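Local coordinates for putative tagatose-6-phosphate ketose/aldose isomerase (Escherichia coli, PDB 3C3J), which belongs to the SIS-domain family, with two SIS domains each built around a parallel sheet flanked by helices, at residues C140-A143 and Y147-A150; F110-N115 and F170-S175; L125-Q128 and Y134-P137; T165-R168 and S174-T177. All coordinates share one frame; numbering follows the deposited sequence.

Contact 1: residues C140-A143 and Y147-A150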
loop_
_atom_site.group_PDB
_atom_site.type_symbol
_atom_site.label_atom_id
_atom_site.label_comp_id
_atom_site.label_asym_id
_atom_site.label_seq_id
_atom_site.Cartn_x
_atom_site.Cartn_y
_atom_site.Cartn_z
ATOM N N CYS A 140 -15.599 -10.558 15.723
ATOM C CA CYS A 140 -15.420 -11.743 16.571
ATOM C C CYS A 140 -15.931 -11.598 18.011
ATOM O O CYS A 140 -15.817 -12.544 18.786
ATOM C CB CYS A 140 -13.936 -12.180 16.567
ATOM S SG CYS A 140 -13.245 -12.411 14.891
ATOM N N ASN A 141 -16.555 -10.465 18.349
ATOM C CA ASN A 141 -16.999 -10.174 19.710
ATOM C C ASN A 141 -18.460 -9.736 19.753
ATOM O O ASN A 141 -18.822 -8.639 19.315
ATOM C CB ASN A 141 -16.088 -9.087 20.317
ATOM C CG ASN A 141 -16.370 -8.804 21.785
ATOM O OD1 ASN A 141 -16.973 -9.613 22.485
ATOM N ND2 ASN A 141 -15.870 -7.664 22.274
ATOM N N GLU A 142 -19.318 -10.601 20.280
ATOM C CA GLU A 142 -20.750 -10.327 20.360
ATOM C C GLU A 142 -21.064 -9.049 21.185
ATOM O O GLU A 142 -22.021 -8.314 20.901
ATOM C CB GLU A 142 -21.467 -11.556 20.956
ATOM C CG GLU A 142 -22.942 -11.337 21.258
ATOM C CD GLU A 142 -23.197 -10.613 22.586
ATOM O OE1 GLU A 142 -22.271 -10.441 23.421
ATOM O OE2 GLU A 142 -24.333 -10.203 22.789
ATOM N N ALA A 143 -20.231 -8.791 22.179
ATOM C CA ALA A 143 -20.441 -7.672 23.096
ATOM C C ALA A 143 -19.758 -6.370 22.616
ATOM O O ALA A 143 -19.917 -5.333 23.250
ATOM C CB ALA A 143 -19.946 -8.044 24.478
ATOM N N TYR A 147 -20.662 -4.898 16.743
ATOM C CA TYR A 147 -21.782 -5.819 16.686
ATOM C C TYR A 147 -23.038 -5.158 17.278
ATOM O O TYR A 147 -24.095 -5.144 16.673
ATOM C CB TYR A 147 -21.462 -7.139 17.412
ATOM C CG TYR A 147 -22.456 -8.219 17.084
ATOM C CD1 TYR A 147 -22.436 -8.831 15.839
ATOM C CD2 TYR A 147 -23.443 -8.604 18.001
ATOM C CE1 TYR A 147 -23.351 -9.804 15.507
ATOM C CE2 TYR A 147 -24.377 -9.587 17.676
ATOM C CZ TYR A 147 -24.312 -10.176 16.427
ATOM O OH TYR A 147 -25.193 -11.143 16.050
ATOM N N GLN A 148 -22.893 -4.621 18.473
ATOM C CA GLN A 148 -24.046 -4.064 19.209
ATOM C C GLN A 148 -24.664 -2.829 18.520
ATOM O O GLN A 148 -25.900 -2.727 18.393
ATOM C CB GLN A 148 -23.639 -3.766 20.640
ATOM C CG GLN A 148 -23.454 -5.016 21.481
ATOM C CD GLN A 148 -24.745 -5.805 21.688
ATOM O OE1 GLN A 148 -25.845 -5.236 21.774
ATOM N NE2 GLN A 148 -24.611 -7.118 21.782
ATOM N N ASN A 149 -23.824 -1.923 18.021
ATOM C CA ASN A 149 -24.363 -0.755 17.318
ATOM C C ASN A 149 -25.118 -1.187 16.082
ATOM O O ASN A 149 -26.159 -0.615 15.771
ATOM C CB ASN A 149 -23.268 0.237 16.959
ATOM C CG ASN A 149 -22.643 0.880 18.178
ATOM O OD1 ASN A 149 -23.284 1.008 19.221
ATOM N ND2 ASN A 149 -21.381 1.276 18.065
ATOM N N ALA A 150 -24.607 -2.210 15.394
ATOM C CA ALA A 150 -25.217 -2.687 14.149
ATOM C C ALA A 150 -26.585 -3.297 14.380
ATOM O O ALA A 150 -27.524 -3.036 13.634
ATOM C CB ALA A 150 -24.305 -3.695 13.437
HETATM O O HOH W 1 -18.152 -6.502 17.787
#

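Contact 2: residues F110-N115 and F170-S175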
loop_
_atom_site.group_PDB
_atom_site.type_symbol
_atom_site.label_atom_id
_atom_site.label_comp_id
_atom_site.label_asym_id
_atom_site.label_seq_id
_atom_site.Cartn_x
_atom_site.Cartn_y
_atom_site.Cartn_z
ATOM N N PHE A 110 -14.321 -4.729 9.508
ATOM C CA PHE A 110 -13.682 -5.838 10.197
ATOM C C PHE A 110 -13.134 -5.404 11.551
ATOM O O PHE A 110 -12.441 -4.402 11.654
ATOM C CB PHE A 110 -12.532 -6.371 9.339
ATOM C CG PHE A 110 -12.968 -6.906 8.023
ATOM C CD1 PHE A 110 -13.658 -8.100 7.946
ATOM C CD2 PHE A 110 -12.687 -6.220 6.843
ATOM C CE1 PHE A 110 -14.060 -8.613 6.732
ATOM C CE2 PHE A 110 -13.102 -6.736 5.601
ATOM C CZ PHE A 110 -13.791 -7.926 5.551
ATOM N N GLY A 111 -13.424 -6.165 12.594
ATOM C CA GLY A 111 -12.796 -5.925 13.905
ATOM C C GLY A 111 -12.890 -7.153 14.782
ATOM O O GLY A 111 -13.981 -7.706 14.982
ATOM N N ARG A 112 -11.753 -7.602 15.282
ATOM C CA ARG A 112 -11.704 -8.729 16.201
ATOM C C ARG A 112 -12.509 -8.410 17.472
ATOM O O ARG A 112 -13.477 -9.099 17.776
ATOM C CB ARG A 112 -10.251 -9.095 16.516
ATOM C CG ARG A 112 -10.128 -10.135 17.633
ATOM C CD ARG A 112 -8.723 -10.472 18.028
ATOM N NE ARG A 112 -7.789 -9.354 18.104
ATOM C CZ ARG A 112 -6.517 -9.480 18.489
ATOM N NH1 ARG A 112 -6.053 -10.644 18.926
ATOM N NH2 ARG A 112 -5.709 -8.431 18.478
ATOM N N SER A 113 -12.158 -7.340 18.171
ATOM C CA SER A 113 -12.871 -6.952 19.397
ATOM C C SER A 113 -14.149 -6.173 19.153
ATOM O O SER A 113 -15.039 -6.181 19.988
ATOM C CB SER A 113 -11.964 -6.112 20.301
ATOM O OG SER A 113 -11.807 -4.781 19.812
ATOM N N GLY A 114 -14.216 -5.463 18.021
ATOM C CA GLY A 114 -15.336 -4.588 17.704
ATOM C C GLY A 114 -15.305 -3.307 18.520
ATOM O O GLY A 114 -16.220 -2.488 18.441
ATOM N N ASN A 115 -14.228 -3.139 19.280
ATOM C CA ASN A 115 -14.086 -2.048 20.222
ATOM C C ASN A 115 -12.916 -1.090 19.902
ATOM O O ASN A 115 -12.735 -0.086 20.598
ATOM C CB ASN A 115 -13.878 -2.617 21.634
ATOM C CG ASN A 115 -15.128 -3.229 22.238
ATOM O OD1 ASN A 115 -15.022 -4.200 22.996
ATOM N ND2 ASN A 115 -16.304 -2.678 21.932
ATOM N N PHE A 170 -1.857 -11.669 20.889
ATOM C CA PHE A 170 -1.604 -10.322 20.373
ATOM C C PHE A 170 -1.770 -10.252 18.839
ATOM O O PHE A 170 -2.443 -9.370 18.300
ATOM C CB PHE A 170 -0.151 -9.933 20.744
ATOM C CG PHE A 170 0.328 -8.673 20.111
ATOM C CD1 PHE A 170 -0.193 -7.458 20.504
ATOM C CD2 PHE A 170 1.319 -8.692 19.134
ATOM C CE1 PHE A 170 0.252 -6.278 19.919
ATOM C CE2 PHE A 170 1.767 -7.530 18.552
ATOM C CZ PHE A 170 1.241 -6.324 18.936
ATOM N N ALA A 171 -1.102 -11.176 18.166
ATOM C CA ALA A 171 -1.093 -11.268 16.719
ATOM C C ALA A 171 -2.329 -12.040 16.253
ATOM O O ALA A 171 -2.523 -13.189 16.646
ATOM C CB ALA A 171 0.167 -11.958 16.265
HETATM N N MSE A 172 -3.130 -11.420 15.392
HETATM C CA MSE A 172 -4.349 -12.038 14.872
HETATM C C MSE A 172 -4.008 -13.150 13.896
HETATM O O MSE A 172 -3.154 -12.976 13.035
HETATM C CB MSE A 172 -5.198 -11.005 14.148
HETATM C CG MSE A 172 -5.797 -9.931 15.026
HETATM SE SE MSE A 172 -6.671 -8.567 13.880
HETATM C CE MSE A 172 -8.088 -9.639 13.016
ATOM N N THR A 173 -4.666 -14.290 14.038
ATOM C CA THR A 173 -4.498 -15.422 13.119
ATOM C C THR A 173 -5.893 -15.890 12.669
ATOM O O THR A 173 -6.367 -15.509 11.566
ATOM C CB THR A 173 -3.658 -16.566 13.763
ATOM O OG1 THR A 173 -4.299 -17.074 14.942
ATOM C CG2 THR A 173 -2.238 -16.065 14.116
ATOM N N SER A 174 -6.562 -16.689 13.494
ATOM C CA SER A 174 -7.899 -17.200 13.097
ATOM C C SER A 174 -8.947 -16.102 12.918
ATOM O O SER A 174 -9.893 -16.279 12.151
ATOM C CB SER A 174 -8.431 -18.278 14.062
ATOM O OG SER A 174 -8.831 -17.758 15.318
ATOM N N SER A 175 -8.806 -14.978 13.613
ATOM C CA SER A 175 -9.761 -13.861 13.448
ATOM C C SER A 175 -9.695 -13.339 11.993
ATOM O O SER A 175 -10.707 -13.321 11.279
ATOM C CB SER A 175 -9.488 -12.752 14.462
ATOM O OG SER A 175 -8.131 -12.359 14.434
#

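Contact 3: residues L125-Q128 and Y134-P137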
loop_
_atom_site.group_PDB
_atom_site.type_symbol
_atom_site.label_atom_id
_atom_site.label_comp_id
_atom_site.label_asym_id
_atom_site.label_seq_id
_atom_site.Cartn_x
_atom_site.Cartn_y
_atom_site.Cartn_z
ATOM N N LEU A 125 -18.171 8.226 11.195
ATOM C CA LEU A 125 -17.772 9.137 10.133
ATOM C C LEU A 125 -18.486 8.815 8.811
ATOM O O LEU A 125 -18.975 9.729 8.131
ATOM C CB LEU A 125 -16.256 9.107 9.995
ATOM C CG LEU A 125 -15.446 9.913 11.020
ATOM C CD1 LEU A 125 -13.959 9.459 10.962
ATOM C CD2 LEU A 125 -15.579 11.421 10.738
ATOM N N ALA A 126 -18.625 7.525 8.503
ATOM C CA ALA A 126 -19.306 7.100 7.289
ATOM C C ALA A 126 -20.773 7.546 7.355
ATOM O O ALA A 126 -21.289 8.137 6.391
ATOM C CB ALA A 126 -19.177 5.596 7.075
ATOM N N ASN A 127 -21.409 7.351 8.510
ATOM C CA ASN A 127 -22.786 7.823 8.719
ATOM C C ASN A 127 -22.913 9.355 8.615
ATOM O O ASN A 127 -23.857 9.863 8.009
ATOM C CB ASN A 127 -23.325 7.388 10.083
ATOM C CG ASN A 127 -23.684 5.927 10.148
ATOM O OD1 ASN A 127 -24.075 5.307 9.152
ATOM N ND2 ASN A 127 -23.582 5.368 11.346
ATOM N N GLN A 128 -21.960 10.077 9.194
ATOM C CA GLN A 128 -21.929 11.540 9.115
ATOM C C GLN A 128 -21.745 12.053 7.684
ATOM O O GLN A 128 -22.426 13.006 7.274
ATOM C CB GLN A 128 -20.796 12.095 9.968
ATOM C CG GLN A 128 -21.071 12.245 11.432
ATOM C CD GLN A 128 -19.852 12.881 12.127
ATOM O OE1 GLN A 128 -19.790 14.106 12.357
ATOM N NE2 GLN A 128 -18.868 12.070 12.391
ATOM N N TYR A 134 -24.972 2.193 4.674
ATOM C CA TYR A 134 -25.322 0.886 5.218
ATOM C C TYR A 134 -24.054 0.237 5.737
ATOM O O TYR A 134 -22.953 0.583 5.312
ATOM C CB TYR A 134 -25.976 -0.012 4.174
ATOM C CG TYR A 134 -27.144 0.636 3.481
ATOM C CD1 TYR A 134 -28.426 0.574 4.021
ATOM C CD2 TYR A 134 -26.954 1.340 2.293
ATOM C CE1 TYR A 134 -29.489 1.195 3.387
ATOM C CE2 TYR A 134 -28.033 1.954 1.628
ATOM C CZ TYR A 134 -29.285 1.876 2.184
ATOM O OH TYR A 134 -30.349 2.507 1.554
ATOM N N HIS A 135 -24.226 -0.686 6.667
ATOM C CA HIS A 135 -23.101 -1.345 7.371
ATOM C C HIS A 135 -23.272 -2.843 7.452
ATOM O O HIS A 135 -24.383 -3.337 7.749
ATOM C CB HIS A 135 -22.977 -0.797 8.788
ATOM C CG HIS A 135 -22.617 0.642 8.833
ATOM N ND1 HIS A 135 -23.560 1.641 8.955
ATOM C CD2 HIS A 135 -21.423 1.260 8.706
ATOM C CE1 HIS A 135 -22.947 2.809 8.935
ATOM N NE2 HIS A 135 -21.652 2.607 8.782
ATOM N N LEU A 136 -22.170 -3.558 7.210
ATOM C CA LEU A 136 -22.047 -4.980 7.473
ATOM C C LEU A 136 -20.759 -5.219 8.267
ATOM O O LEU A 136 -19.725 -5.544 7.706
ATOM C CB LEU A 136 -22.017 -5.773 6.172
ATOM C CG LEU A 136 -22.164 -7.312 6.316
ATOM C CD1 LEU A 136 -23.613 -7.689 6.192
ATOM C CD2 LEU A 136 -21.323 -8.041 5.270
ATOM N N PRO A 137 -20.814 -5.031 9.589
ATOM C CA PRO A 137 -19.651 -5.428 10.375
ATOM C C PRO A 137 -19.444 -6.940 10.400
ATOM O O PRO A 137 -20.411 -7.711 10.472
ATOM C CB PRO A 137 -19.958 -4.896 11.773
ATOM C CG PRO A 137 -21.172 -4.027 11.602
ATOM C CD PRO A 137 -21.890 -4.477 10.419
#

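Contact 4: residues T165-R168 and S174-T177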
loop_
_atom_site.group_PDB
_atom_site.type_symbol
_atom_site.label_atom_id
_atom_site.label_comp_id
_atom_site.label_asym_id
_atom_site.label_seq_id
_atom_site.Cartn_x
_atom_site.Cartn_y
_atom_site.Cartn_z
ATOM N N THR A 165 -12.557 -17.685 17.406
ATOM C CA THR A 165 -11.773 -16.759 16.581
ATOM C C THR A 165 -11.575 -15.383 17.236
ATOM O O THR A 165 -10.936 -14.531 16.640
ATOM C CB THR A 165 -12.368 -16.574 15.154
ATOM O OG1 THR A 165 -13.594 -15.815 15.225
ATOM C CG2 THR A 165 -12.603 -17.916 14.489
ATOM N N HIS A 166 -12.104 -15.158 18.444
ATOM C CA HIS A 166 -11.775 -13.947 19.199
ATOM C C HIS A 166 -10.396 -14.210 19.803
ATOM O O HIS A 166 -10.282 -14.558 20.981
ATOM C CB HIS A 166 -12.811 -13.652 20.279
ATOM C CG HIS A 166 -12.646 -12.308 20.943
ATOM N ND1 HIS A 166 -13.643 -11.723 21.690
ATOM C CD2 HIS A 166 -11.619 -11.422 20.944
ATOM C CE1 HIS A 166 -13.228 -10.554 22.152
ATOM N NE2 HIS A 166 -11.999 -10.349 21.718
ATOM N N ASP A 167 -9.361 -14.071 18.966
ATOM C CA ASP A 167 -7.999 -14.494 19.296
ATOM C C ASP A 167 -7.490 -13.826 20.569
ATOM O O ASP A 167 -7.614 -12.595 20.731
ATOM C CB ASP A 167 -7.023 -14.173 18.152
ATOM C CG ASP A 167 -7.267 -14.993 16.889
ATOM O OD1 ASP A 167 -7.709 -16.172 16.963
ATOM O OD2 ASP A 167 -6.969 -14.449 15.800
ATOM N N ARG A 168 -6.954 -14.646 21.472
ATOM C CA ARG A 168 -6.305 -14.179 22.704
ATOM C C ARG A 168 -4.873 -13.689 22.434
ATOM O O ARG A 168 -4.400 -12.765 23.095
ATOM C CB ARG A 168 -6.262 -15.291 23.753
ATOM C CG ARG A 168 -7.604 -15.715 24.306
ATOM C CD ARG A 168 -7.434 -16.807 25.341
ATOM N NE ARG A 168 -8.704 -17.346 25.797
ATOM C CZ ARG A 168 -9.513 -16.755 26.669
ATOM N NH1 ARG A 168 -10.649 -17.326 27.031
ATOM N NH2 ARG A 168 -9.208 -15.592 27.168
ATOM N N SER A 174 -6.562 -16.689 13.494
ATOM C CA SER A 174 -7.899 -17.200 13.097
ATOM C C SER A 174 -8.947 -16.102 12.918
ATOM O O SER A 174 -9.893 -16.279 12.151
ATOM C CB SER A 174 -8.431 -18.278 14.062
ATOM O OG SER A 174 -8.831 -17.758 15.318
ATOM N N SER A 175 -8.806 -14.978 13.613
ATOM C CA SER A 175 -9.761 -13.861 13.448
ATOM C C SER A 175 -9.695 -13.339 11.993
ATOM O O SER A 175 -10.707 -13.321 11.279
ATOM C CB SER A 175 -9.488 -12.752 14.462
ATOM O OG SER A 175 -8.131 -12.359 14.434
ATOM N N ILE A 176 -8.497 -12.995 11.542
ATOM C CA ILE A 176 -8.319 -12.469 10.199
ATOM C C ILE A 176 -8.751 -13.484 9.117
ATOM O O ILE A 176 -9.530 -13.151 8.243
ATOM C CB ILE A 176 -6.886 -11.891 9.929
ATOM C CG1 ILE A 176 -6.770 -11.408 8.474
ATOM C CG2 ILE A 176 -5.766 -12.883 10.209
ATOM C CD1 ILE A 176 -6.379 -12.432 7.471
ATOM N N THR A 177 -8.257 -14.711 9.173
ATOM C CA THR A 177 -8.602 -15.685 8.132
ATOM C C THR A 177 -10.107 -16.021 8.131
ATOM O O THR A 177 -10.721 -16.162 7.053
ATOM C CB THR A 177 -7.718 -16.943 8.198
ATOM O OG1 THR A 177 -7.897 -17.595 9.471
ATOM C CG2 THR A 177 -6.217 -16.560 7.915
#

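Contact 1: residues C140-A143 and Y147-A150
The backbone oxygen of E142 is met here by two side chains, the amide of Q148 and the ring of Y147. Q148 NE2 donates to E142 O at 3.0 Å, with an N-H...O angle of 161°, and the acceptor lies close to the amide plane. At the oxygen, the donor is tilted from the carbonyl plane. The side chain of Q148 doubles back to reach this oxygen: a bend at chi2 (-65°) returns the amide to E142 O. Its CG lies near A143 O. The carboxylate of E142 comes close as well, OE2 standing 3.3 Å from NE2 of Q148. The pair is too poorly angled to be a bond; the planes of the two groups are 71° apart.

Y147 approaches E142 O obliquely through CD2, 3.2 Å away, while its CB lies 3.6 Å from N141 O. A water links N141 and Y147, donating to N141 O (2.7 Å) and accepting from Y147 N (3.2 Å). It thus serves an amide in the first turn of helix 145-151, where no earlier helical carbonyl is available.

Further out, N141 ND2 is hydrogen-bonded to S113 O, which ties the loop to the turn after strand 105-111, and both E142 and Y147 rest on L160. The contact is a surface one, joining the loop that leaves strand 133-139 to the helix that follows it. Its chemistry implies a closure made by an amide and a water on backbone carbonyls, with no charged pair across it.

Contact 2: residues F110-N115 and F170-S175
R112 lays the face of its guanidinium over an aliphatic carbon: CG of M172, a selenomethionine, sits 3.5 Å above the plane and over its centre. The residue follows strand 105-111 of the parallel sheet in an SIS domain, where the chain turns away at the C-terminal end of the strand, and it reaches across to the loop leading into helix 174-187. With CG anti to the backbone N (chi1 172°) and chi2 extended too, the chain runs straight out before a bend at chi3 (41°) turns the guanidinium over the CG methylene of M172, the two side chains sliding past each other in opposite directions.

Loop carbonyls take up the polar end of the group. Near its plane, NH2 of R112 makes a weak hydrogen bond to F170 O at 3.4 Å. The stronger bond of the group runs from NH1 to G169 O, and D167 O adds a weak bond to the same nitrogen. Three loop carbonyls thus accept from it, two of them weakly, and together they would limit its rotation while M172 lines one face. M172 in turn packs on T63 and S64 of helix 63-79.

Beyond R112, the chain makes an ST turn in which S113 OG accepts from N115 N at 3.0 Å. Nearer its backbone, the aliphatic part of the arginine passes the start of helix 174-187, with R112 CD 4.1 Å from S175 OG and R112 CG 4.2 Å from S175 CB.

Contact 3: residues L125-Q128 and Y134-P137
N127 and H135 both set CG anti to the carbonyl carbon and beside the backbone N (chi1 -75° and -65°), and these torsions bring the end of the asparagine up to the imidazole. The bond from CA to CB of H135 heads for the helix; that of N127 does not, and it is the amide at its end that closes the gap. The end of the N127 side chain lies by the H135 ring, the two flat groups standing almost at right angles, 85° apart. Which atoms meet cannot be decided: the modelled approach is too short, and the imidazole is probably turned over. N127 OD1 accepts a weak hydrogen bond from N155 ND2.

A126 gives the second point of touch, its methyl group directed toward the strand and meeting the imidazole obliquely. The same methyl lies against L105 and L107. Segments 125-128 and 134-137 belong to a beta-alpha-beta unit: helix 117-129 connects two neighbouring parallel strands, 105-111 and 133-139, and packs on the sheet they belong to. The backbones remain well apart, the closest pair of CA atoms being those of N127 and Y134 at 8.2 Å, a separation bridged by the side chains of A126, N127 and H135.

H135 further packs on L107 of the adjoining strand and on N155 and A156, while its backbone is hydrogen-bonded to N155 and F157. The first side-chain bond of Y134 points away from helix 117-129, and its side chain packs on L48 of helix 23-49. On the helix, L125 packs against Y287 of the second subunit.

Contact 4: residues T165-R168 and S174-T177
D167 sets its carboxylate over the first turn of helix 174-187, one oxygen for each of two serines. OD2 accepts from S175 OG at 2.8 Å and from S175 N at 2.9 Å, the latter with an N-H...O angle of 163°. Both donors come from the same face, above the carboxylate plane instead of within it. T173 N is a third donor to OD2, so the oxygen is gripped by two backbone amides and a hydroxyl at the amino end of the helix; such surroundings would be expected to stabilise the negative charge. OD1 takes the hydroxyl of S174, at a modelled 2.5 Å from OG, although the place of that OG is less sure.

T165 packs alongside, its CB 3.7 Å from S174 OG and its carbonyl O 3.2 Å from S175 CB. The T165 hydroxyl bonds to P162 O, while CB and CG2 touch S174. Between T165 and D167, H166 centres an inverse gamma turn that folds the loop back.

All four touching residues are buried. The loop joins strand 159-160 to helix 174-187, with A26 and Q23 of helix 23-49 against T165 and S174, and helices 63-79 and 335-356 packing on I176 and T177.

In the fold
All four contacts lie in the first SIS domain and gather about its parallel sheet. Contacts 2 and 4 are nearly one site: their centres are about 5 Å apart, they share S174 and S175 on helix 174-187, and T173 N bonds to D167 across them. Contact 1, about 13 Å from contact 2 by centres, joins it through N141 and S113. Contact 3 uses strand 133-139 just before the loop of contact 1, which it meets where A150 packs on P137. Along the chain contact 3 closes first, then contact 1; contact 4 opens later and ends on the same helix start as contact 2. Contacts 1, 2 and 4 thereby link the loops after strands 105-111, 133-139 and 159-160.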